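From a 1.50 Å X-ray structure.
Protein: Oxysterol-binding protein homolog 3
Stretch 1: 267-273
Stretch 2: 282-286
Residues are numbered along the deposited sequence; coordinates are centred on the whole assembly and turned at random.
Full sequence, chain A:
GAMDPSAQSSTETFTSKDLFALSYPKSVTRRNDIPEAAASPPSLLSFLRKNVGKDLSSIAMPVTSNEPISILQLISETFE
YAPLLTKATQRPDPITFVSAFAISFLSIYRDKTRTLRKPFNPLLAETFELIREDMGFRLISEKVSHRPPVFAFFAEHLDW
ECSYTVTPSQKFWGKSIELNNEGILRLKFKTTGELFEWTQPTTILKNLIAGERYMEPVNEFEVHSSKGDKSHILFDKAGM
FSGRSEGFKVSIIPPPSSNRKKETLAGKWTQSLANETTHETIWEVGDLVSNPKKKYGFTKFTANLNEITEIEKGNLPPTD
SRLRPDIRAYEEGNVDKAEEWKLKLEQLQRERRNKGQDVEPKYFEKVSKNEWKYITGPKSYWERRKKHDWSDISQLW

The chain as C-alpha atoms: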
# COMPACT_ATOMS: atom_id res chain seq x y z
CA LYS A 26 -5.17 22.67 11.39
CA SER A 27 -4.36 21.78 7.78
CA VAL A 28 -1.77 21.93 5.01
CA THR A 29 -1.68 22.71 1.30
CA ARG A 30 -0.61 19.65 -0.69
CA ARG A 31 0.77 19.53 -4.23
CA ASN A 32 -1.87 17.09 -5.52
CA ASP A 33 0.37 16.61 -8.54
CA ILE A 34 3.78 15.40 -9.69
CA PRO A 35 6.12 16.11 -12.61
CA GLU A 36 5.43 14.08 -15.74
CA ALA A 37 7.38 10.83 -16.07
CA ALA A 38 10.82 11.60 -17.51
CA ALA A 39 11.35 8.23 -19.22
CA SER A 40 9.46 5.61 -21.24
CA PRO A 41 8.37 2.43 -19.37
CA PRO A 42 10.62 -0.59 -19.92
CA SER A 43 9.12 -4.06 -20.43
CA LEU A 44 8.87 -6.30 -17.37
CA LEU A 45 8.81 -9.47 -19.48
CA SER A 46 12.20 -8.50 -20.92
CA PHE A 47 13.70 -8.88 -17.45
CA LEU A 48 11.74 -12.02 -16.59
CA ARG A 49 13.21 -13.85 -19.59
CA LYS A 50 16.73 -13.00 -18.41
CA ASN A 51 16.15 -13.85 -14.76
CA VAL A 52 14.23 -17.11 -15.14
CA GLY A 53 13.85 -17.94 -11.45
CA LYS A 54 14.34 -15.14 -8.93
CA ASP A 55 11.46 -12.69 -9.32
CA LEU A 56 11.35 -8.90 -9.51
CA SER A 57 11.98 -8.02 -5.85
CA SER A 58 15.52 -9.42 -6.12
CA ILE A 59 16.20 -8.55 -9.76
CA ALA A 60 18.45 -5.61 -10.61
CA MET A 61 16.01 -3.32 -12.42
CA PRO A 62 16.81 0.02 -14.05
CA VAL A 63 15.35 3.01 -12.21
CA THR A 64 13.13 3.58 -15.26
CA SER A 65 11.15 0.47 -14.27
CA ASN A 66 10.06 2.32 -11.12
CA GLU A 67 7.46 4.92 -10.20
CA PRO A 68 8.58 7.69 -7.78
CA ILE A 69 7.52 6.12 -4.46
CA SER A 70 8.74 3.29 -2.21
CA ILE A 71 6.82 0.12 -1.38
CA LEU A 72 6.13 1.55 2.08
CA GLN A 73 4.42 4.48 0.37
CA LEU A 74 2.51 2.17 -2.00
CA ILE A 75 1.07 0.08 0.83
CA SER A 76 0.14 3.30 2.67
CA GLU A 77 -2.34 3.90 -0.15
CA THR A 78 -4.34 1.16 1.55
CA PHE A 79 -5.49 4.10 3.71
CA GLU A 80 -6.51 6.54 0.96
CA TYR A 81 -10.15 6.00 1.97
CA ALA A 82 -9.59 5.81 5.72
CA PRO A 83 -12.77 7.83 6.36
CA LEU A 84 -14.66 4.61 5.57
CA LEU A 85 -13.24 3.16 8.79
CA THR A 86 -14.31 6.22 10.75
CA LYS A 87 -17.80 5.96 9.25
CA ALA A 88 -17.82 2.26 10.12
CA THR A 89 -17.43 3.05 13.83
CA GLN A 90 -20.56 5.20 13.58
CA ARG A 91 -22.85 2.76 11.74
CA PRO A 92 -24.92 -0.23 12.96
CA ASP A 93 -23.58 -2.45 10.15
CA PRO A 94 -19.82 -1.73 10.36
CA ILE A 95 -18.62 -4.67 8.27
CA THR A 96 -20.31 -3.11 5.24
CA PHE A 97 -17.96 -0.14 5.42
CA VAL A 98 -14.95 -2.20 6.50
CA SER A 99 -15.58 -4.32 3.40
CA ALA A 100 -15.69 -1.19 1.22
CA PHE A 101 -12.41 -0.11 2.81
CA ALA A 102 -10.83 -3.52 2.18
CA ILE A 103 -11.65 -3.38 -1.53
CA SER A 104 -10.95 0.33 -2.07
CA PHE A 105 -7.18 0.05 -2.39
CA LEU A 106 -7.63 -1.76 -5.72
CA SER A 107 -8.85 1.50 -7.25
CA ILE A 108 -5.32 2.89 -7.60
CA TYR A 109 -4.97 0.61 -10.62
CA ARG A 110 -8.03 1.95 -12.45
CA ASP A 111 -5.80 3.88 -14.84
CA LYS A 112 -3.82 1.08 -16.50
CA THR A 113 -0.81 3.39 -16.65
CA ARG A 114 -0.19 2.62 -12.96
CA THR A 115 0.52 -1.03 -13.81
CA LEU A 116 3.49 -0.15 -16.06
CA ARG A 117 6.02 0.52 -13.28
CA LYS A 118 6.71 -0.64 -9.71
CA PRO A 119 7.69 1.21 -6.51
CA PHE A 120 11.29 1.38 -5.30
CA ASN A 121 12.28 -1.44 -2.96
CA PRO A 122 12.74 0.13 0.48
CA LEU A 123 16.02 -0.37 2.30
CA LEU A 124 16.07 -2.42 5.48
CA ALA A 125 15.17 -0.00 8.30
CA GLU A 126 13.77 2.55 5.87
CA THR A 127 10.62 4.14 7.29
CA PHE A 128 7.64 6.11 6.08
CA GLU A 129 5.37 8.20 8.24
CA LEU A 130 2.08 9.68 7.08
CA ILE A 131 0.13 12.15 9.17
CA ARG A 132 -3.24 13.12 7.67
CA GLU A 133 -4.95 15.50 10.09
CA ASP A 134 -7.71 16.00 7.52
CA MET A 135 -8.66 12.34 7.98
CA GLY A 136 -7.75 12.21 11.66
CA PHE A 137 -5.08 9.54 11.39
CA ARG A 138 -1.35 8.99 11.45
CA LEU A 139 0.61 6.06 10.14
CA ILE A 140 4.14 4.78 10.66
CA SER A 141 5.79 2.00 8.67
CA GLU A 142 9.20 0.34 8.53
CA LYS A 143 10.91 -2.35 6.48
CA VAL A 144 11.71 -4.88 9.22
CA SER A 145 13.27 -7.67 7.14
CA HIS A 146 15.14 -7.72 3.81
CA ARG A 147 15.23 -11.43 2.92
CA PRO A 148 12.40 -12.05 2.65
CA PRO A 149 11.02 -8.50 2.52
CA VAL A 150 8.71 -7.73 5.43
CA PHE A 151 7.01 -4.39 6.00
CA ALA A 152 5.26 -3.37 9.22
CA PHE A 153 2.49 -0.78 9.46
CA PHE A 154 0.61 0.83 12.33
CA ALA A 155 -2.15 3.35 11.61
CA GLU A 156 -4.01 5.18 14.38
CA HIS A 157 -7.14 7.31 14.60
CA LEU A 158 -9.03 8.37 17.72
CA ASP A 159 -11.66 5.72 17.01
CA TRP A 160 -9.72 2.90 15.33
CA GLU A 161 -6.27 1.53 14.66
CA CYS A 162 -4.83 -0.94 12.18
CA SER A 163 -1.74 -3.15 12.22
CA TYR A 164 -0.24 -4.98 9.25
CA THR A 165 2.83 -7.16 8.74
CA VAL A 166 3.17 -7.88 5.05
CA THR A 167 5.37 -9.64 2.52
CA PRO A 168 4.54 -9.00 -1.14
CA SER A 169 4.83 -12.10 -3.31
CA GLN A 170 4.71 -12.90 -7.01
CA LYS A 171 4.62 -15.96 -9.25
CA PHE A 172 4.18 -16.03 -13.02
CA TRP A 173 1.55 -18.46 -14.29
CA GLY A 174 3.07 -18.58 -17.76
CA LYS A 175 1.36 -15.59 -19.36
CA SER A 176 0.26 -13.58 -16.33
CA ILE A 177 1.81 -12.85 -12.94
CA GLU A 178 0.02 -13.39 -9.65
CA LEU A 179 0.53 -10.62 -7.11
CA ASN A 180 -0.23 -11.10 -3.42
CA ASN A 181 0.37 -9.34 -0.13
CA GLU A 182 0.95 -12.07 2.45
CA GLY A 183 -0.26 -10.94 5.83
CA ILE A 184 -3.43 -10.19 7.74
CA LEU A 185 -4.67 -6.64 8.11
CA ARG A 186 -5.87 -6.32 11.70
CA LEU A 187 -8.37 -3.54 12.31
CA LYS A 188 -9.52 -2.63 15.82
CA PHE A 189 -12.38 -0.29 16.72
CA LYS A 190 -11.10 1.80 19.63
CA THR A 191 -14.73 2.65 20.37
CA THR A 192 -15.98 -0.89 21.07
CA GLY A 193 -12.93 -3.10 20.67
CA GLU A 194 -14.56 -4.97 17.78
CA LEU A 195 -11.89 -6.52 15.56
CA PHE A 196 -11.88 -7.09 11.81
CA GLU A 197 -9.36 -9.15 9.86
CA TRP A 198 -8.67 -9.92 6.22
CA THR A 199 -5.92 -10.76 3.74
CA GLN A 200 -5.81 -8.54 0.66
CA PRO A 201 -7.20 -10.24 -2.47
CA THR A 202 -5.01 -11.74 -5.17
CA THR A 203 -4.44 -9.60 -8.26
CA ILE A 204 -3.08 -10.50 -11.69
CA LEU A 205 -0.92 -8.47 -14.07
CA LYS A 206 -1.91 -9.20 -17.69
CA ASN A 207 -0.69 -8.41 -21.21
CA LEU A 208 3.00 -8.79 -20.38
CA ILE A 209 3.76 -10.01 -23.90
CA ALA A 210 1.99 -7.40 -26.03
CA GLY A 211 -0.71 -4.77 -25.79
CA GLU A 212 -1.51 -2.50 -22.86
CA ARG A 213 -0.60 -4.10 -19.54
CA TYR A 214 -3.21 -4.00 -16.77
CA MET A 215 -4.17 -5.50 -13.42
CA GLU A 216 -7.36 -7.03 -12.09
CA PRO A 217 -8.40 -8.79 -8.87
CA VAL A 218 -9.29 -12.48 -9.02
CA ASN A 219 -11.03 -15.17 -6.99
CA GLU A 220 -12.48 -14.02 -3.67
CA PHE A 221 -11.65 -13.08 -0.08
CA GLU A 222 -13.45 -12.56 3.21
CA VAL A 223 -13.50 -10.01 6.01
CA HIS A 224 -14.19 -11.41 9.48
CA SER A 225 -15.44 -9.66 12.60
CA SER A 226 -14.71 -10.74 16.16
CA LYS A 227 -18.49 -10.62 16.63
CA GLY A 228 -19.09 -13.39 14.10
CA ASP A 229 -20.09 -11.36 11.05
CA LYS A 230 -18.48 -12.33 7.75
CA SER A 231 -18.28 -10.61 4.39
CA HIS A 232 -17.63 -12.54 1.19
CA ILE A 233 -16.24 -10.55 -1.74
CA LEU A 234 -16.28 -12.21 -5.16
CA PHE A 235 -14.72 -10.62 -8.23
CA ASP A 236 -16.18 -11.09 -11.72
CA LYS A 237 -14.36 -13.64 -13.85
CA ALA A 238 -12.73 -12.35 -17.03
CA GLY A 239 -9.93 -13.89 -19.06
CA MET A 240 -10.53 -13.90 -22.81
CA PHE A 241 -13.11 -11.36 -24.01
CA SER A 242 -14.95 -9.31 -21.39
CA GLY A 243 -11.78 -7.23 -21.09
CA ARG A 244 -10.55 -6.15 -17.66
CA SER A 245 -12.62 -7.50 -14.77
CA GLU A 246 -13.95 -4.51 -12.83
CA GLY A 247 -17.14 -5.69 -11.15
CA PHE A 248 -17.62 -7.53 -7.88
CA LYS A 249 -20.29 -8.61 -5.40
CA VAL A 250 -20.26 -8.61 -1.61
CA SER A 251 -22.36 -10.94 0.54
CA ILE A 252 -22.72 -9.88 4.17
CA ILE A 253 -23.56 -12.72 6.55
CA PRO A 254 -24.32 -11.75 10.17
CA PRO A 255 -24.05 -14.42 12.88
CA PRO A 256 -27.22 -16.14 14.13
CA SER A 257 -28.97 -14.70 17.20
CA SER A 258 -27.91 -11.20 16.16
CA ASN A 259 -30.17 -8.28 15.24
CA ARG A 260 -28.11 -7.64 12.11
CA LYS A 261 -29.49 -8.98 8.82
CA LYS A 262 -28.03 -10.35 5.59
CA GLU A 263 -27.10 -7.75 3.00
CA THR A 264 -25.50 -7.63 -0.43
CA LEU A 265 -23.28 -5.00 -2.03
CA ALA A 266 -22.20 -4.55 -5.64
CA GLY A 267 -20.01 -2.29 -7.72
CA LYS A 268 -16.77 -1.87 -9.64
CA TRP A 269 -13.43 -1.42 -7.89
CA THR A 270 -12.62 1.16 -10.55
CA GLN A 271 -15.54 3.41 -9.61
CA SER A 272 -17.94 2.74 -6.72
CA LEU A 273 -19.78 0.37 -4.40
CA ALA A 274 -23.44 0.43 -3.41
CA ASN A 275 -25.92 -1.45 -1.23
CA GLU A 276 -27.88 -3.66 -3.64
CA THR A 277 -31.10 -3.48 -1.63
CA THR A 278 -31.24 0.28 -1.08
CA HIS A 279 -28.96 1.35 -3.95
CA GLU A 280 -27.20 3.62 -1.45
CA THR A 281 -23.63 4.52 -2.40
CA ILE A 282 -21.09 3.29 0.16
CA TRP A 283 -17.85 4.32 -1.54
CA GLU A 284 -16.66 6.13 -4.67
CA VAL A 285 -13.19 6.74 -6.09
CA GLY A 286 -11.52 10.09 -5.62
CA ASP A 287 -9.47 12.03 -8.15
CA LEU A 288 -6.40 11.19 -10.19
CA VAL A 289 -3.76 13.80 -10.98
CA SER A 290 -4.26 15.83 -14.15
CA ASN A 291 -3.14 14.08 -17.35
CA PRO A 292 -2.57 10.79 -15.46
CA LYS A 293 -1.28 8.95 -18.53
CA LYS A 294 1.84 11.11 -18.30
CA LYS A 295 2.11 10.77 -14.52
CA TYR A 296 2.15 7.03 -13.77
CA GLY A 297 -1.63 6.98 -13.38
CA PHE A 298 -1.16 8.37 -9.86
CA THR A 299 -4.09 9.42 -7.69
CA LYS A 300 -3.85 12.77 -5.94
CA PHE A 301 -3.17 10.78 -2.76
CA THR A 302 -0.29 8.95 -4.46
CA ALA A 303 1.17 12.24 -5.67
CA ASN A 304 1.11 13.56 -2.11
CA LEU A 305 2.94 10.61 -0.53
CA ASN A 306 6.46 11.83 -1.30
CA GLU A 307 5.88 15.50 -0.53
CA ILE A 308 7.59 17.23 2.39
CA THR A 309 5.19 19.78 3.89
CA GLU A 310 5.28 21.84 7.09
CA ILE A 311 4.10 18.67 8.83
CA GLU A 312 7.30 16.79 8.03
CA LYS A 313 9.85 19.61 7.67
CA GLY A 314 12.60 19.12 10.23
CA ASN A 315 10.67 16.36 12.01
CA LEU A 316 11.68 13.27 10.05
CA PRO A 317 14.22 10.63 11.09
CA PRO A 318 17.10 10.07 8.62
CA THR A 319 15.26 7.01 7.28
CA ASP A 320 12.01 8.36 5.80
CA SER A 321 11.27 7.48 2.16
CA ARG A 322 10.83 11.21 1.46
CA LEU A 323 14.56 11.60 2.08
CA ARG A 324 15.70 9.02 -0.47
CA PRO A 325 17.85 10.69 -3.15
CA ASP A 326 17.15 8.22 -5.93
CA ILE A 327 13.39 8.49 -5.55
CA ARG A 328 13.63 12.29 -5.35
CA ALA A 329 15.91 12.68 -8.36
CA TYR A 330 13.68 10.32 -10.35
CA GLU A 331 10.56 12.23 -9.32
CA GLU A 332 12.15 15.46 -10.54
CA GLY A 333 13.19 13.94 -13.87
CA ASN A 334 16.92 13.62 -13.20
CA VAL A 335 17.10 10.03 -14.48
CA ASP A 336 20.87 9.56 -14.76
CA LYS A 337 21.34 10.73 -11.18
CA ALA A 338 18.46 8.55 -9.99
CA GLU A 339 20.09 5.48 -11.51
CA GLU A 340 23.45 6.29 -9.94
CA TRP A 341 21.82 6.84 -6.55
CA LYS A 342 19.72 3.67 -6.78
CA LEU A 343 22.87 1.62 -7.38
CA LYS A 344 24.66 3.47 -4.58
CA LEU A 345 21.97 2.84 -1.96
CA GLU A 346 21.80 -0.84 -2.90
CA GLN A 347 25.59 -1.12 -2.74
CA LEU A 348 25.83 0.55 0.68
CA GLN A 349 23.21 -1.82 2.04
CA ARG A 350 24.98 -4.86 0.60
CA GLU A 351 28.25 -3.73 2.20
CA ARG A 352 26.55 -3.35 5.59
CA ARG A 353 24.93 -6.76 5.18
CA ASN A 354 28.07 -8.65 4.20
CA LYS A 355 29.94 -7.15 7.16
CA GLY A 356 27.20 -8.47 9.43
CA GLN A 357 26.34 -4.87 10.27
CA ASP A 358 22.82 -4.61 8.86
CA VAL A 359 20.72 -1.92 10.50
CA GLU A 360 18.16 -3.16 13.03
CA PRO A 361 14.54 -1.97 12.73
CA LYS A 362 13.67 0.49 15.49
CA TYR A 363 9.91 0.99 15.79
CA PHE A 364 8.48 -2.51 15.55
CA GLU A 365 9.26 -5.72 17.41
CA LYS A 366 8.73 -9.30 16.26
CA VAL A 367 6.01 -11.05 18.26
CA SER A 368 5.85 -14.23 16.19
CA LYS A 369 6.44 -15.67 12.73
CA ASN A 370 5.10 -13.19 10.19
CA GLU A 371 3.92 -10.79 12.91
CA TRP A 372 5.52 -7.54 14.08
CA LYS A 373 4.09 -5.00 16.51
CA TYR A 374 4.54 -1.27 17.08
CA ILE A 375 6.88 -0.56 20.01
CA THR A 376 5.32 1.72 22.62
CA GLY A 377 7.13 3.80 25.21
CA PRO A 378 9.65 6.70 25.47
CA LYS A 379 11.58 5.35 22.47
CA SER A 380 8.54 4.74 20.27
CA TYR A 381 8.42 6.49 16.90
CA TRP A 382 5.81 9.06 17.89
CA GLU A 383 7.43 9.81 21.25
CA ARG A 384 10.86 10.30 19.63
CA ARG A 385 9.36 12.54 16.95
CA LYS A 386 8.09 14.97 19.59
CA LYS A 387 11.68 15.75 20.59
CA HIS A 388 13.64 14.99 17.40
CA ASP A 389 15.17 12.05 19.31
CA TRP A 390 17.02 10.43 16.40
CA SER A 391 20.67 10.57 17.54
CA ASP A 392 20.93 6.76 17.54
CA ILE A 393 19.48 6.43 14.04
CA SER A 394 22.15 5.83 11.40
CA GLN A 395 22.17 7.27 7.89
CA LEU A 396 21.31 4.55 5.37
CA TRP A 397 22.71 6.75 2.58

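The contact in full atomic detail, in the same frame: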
# COMPACT_ATOMS: atom_id res chain seq x y z
N GLY A 267 -20.64 -3.43 -7.10
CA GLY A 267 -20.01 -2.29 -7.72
C GLY A 267 -18.80 -2.67 -8.54
O GLY A 267 -18.60 -3.84 -8.88
N LYS A 268 -17.99 -1.67 -8.87
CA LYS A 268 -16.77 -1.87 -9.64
C LYS A 268 -15.65 -1.24 -8.83
O LYS A 268 -15.79 -0.12 -8.35
CB LYS A 268 -16.88 -1.19 -11.01
CG LYS A 268 -17.91 -1.80 -11.93
CD LYS A 268 -17.91 -1.12 -13.29
CE LYS A 268 -18.85 -1.82 -14.27
NZ LYS A 268 -18.86 -1.13 -15.59
N TRP A 269 -14.54 -1.96 -8.67
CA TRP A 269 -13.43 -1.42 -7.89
C TRP A 269 -12.76 -0.23 -8.56
O TRP A 269 -11.91 0.43 -7.97
CB TRP A 269 -12.39 -2.51 -7.59
CG TRP A 269 -11.89 -3.25 -8.79
CD1 TRP A 269 -12.38 -4.42 -9.29
CD2 TRP A 269 -10.80 -2.87 -9.63
NE1 TRP A 269 -11.66 -4.79 -10.40
CE2 TRP A 269 -10.68 -3.86 -10.63
CE3 TRP A 269 -9.90 -1.79 -9.63
CZ2 TRP A 269 -9.70 -3.80 -11.63
CZ3 TRP A 269 -8.93 -1.73 -10.63
CH2 TRP A 269 -8.84 -2.73 -11.61
N THR A 270 -13.16 0.04 -9.79
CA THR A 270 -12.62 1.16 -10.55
C THR A 270 -13.50 2.39 -10.41
O THR A 270 -13.16 3.46 -10.92
CB THR A 270 -12.55 0.83 -12.05
OG1 THR A 270 -13.85 0.45 -12.51
CG2 THR A 270 -11.58 -0.31 -12.30
N GLN A 271 -14.63 2.27 -9.72
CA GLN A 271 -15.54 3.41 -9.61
C GLN A 271 -16.31 3.58 -8.30
O GLN A 271 -16.17 4.60 -7.63
CB GLN A 271 -16.54 3.35 -10.77
CG GLN A 271 -17.10 4.70 -11.23
CD GLN A 271 -17.79 5.49 -10.13
OE1 GLN A 271 -17.14 6.17 -9.33
NE2 GLN A 271 -19.12 5.39 -10.07
N SER A 272 -17.13 2.60 -7.93
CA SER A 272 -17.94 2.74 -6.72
C SER A 272 -18.53 1.44 -6.21
O SER A 272 -18.46 0.41 -6.87
CB SER A 272 -19.07 3.72 -6.98
OG SER A 272 -19.94 3.21 -7.97
N LEU A 273 -19.14 1.51 -5.04
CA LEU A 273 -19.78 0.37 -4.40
C LEU A 273 -21.08 0.83 -3.77
O LEU A 273 -21.13 1.87 -3.11
CB LEU A 273 -18.85 -0.21 -3.33
CG LEU A 273 -19.39 -1.32 -2.42
CD1 LEU A 273 -19.87 -2.49 -3.27
CD2 LEU A 273 -18.30 -1.77 -1.46
N ILE A 282 -21.91 3.49 -1.02
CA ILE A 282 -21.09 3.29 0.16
C ILE A 282 -19.71 3.89 -0.01
O ILE A 282 -19.13 4.43 0.93
CB ILE A 282 -20.92 1.77 0.46
CG1 ILE A 282 -22.28 1.11 0.64
CG2 ILE A 282 -20.04 1.58 1.69
CD1 ILE A 282 -23.08 1.62 1.81
N TRP A 283 -19.19 3.82 -1.23
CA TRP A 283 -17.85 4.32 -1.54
C TRP A 283 -17.74 4.68 -3.02
O TRP A 283 -18.39 4.07 -3.87
CB TRP A 283 -16.82 3.24 -1.20
CG TRP A 283 -15.46 3.44 -1.85
CD1 TRP A 283 -14.46 4.27 -1.42
CD2 TRP A 283 -14.98 2.81 -3.04
NE1 TRP A 283 -13.39 4.19 -2.28
CE2 TRP A 283 -13.68 3.31 -3.28
CE3 TRP A 283 -15.52 1.88 -3.94
CZ2 TRP A 283 -12.91 2.90 -4.38
CZ3 TRP A 283 -14.76 1.47 -5.03
CH2 TRP A 283 -13.47 1.98 -5.24
N GLU A 284 -16.91 5.68 -3.31
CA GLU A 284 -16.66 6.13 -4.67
C GLU A 284 -15.20 6.55 -4.76
O GLU A 284 -14.64 7.04 -3.79
CB GLU A 284 -17.55 7.33 -5.01
CG GLU A 284 -19.04 7.07 -4.95
CD GLU A 284 -19.85 8.35 -5.11
OE1 GLU A 284 -19.70 9.25 -4.25
OE2 GLU A 284 -20.62 8.45 -6.08
N VAL A 285 -14.59 6.36 -5.92
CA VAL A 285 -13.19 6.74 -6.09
C VAL A 285 -13.03 8.25 -6.03
O VAL A 285 -13.98 9.01 -6.25
CB VAL A 285 -12.62 6.25 -7.45
CG1 VAL A 285 -12.67 4.73 -7.51
CG2 VAL A 285 -13.39 6.86 -8.61
N GLY A 286 -11.81 8.68 -5.69
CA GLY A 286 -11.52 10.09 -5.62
C GLY A 286 -10.96 10.55 -6.96
O GLY A 286 -11.34 10.03 -8.01
O HOH W 1 -16.22 9.04 -8.06

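W283 and L273 cover the most surface in this contact, an antiparallel pairing of two strands. They form a hydrogen-bonded pair: L273 N donates to W283 O at 2.9 Å, and W283 N returns a weak bond to L273 O at 3.3 Å. The same carbonyl accepts a shorter bond from I282 N, with I282 N to L273 O at 2.8 Å. Both side chains project from the same face of the sheet, where L273 CB packs 4.0 Å from W283 CE3; a leucine and a broad indole can bury apolar surface against each other here.

The far end of the indole reaches toward the turn that precedes L273. Its edge meets two backbone carbonyls, with W283 CH2 3.5 Å from W269 O and W283 CZ3 3.8 Å from K268 O. K268 O is also engaged by the turn itself, accepting from Q271 N at 3.0 Å, whereas W269 O is buried with no hydrogen-bonding partner.

V285 extends the pairing past the strand. V285 N donates to Q271 O at 2.9 Å, while its compact, branched side chain points toward the turn and sets V285 CG1 3.7 Å from T270 O. Nearby, the long, polar Q271 suits an exposed margin: one water donates to both Q271 OE1, at 3.3 Å, and V285 O, at 2.9 Å.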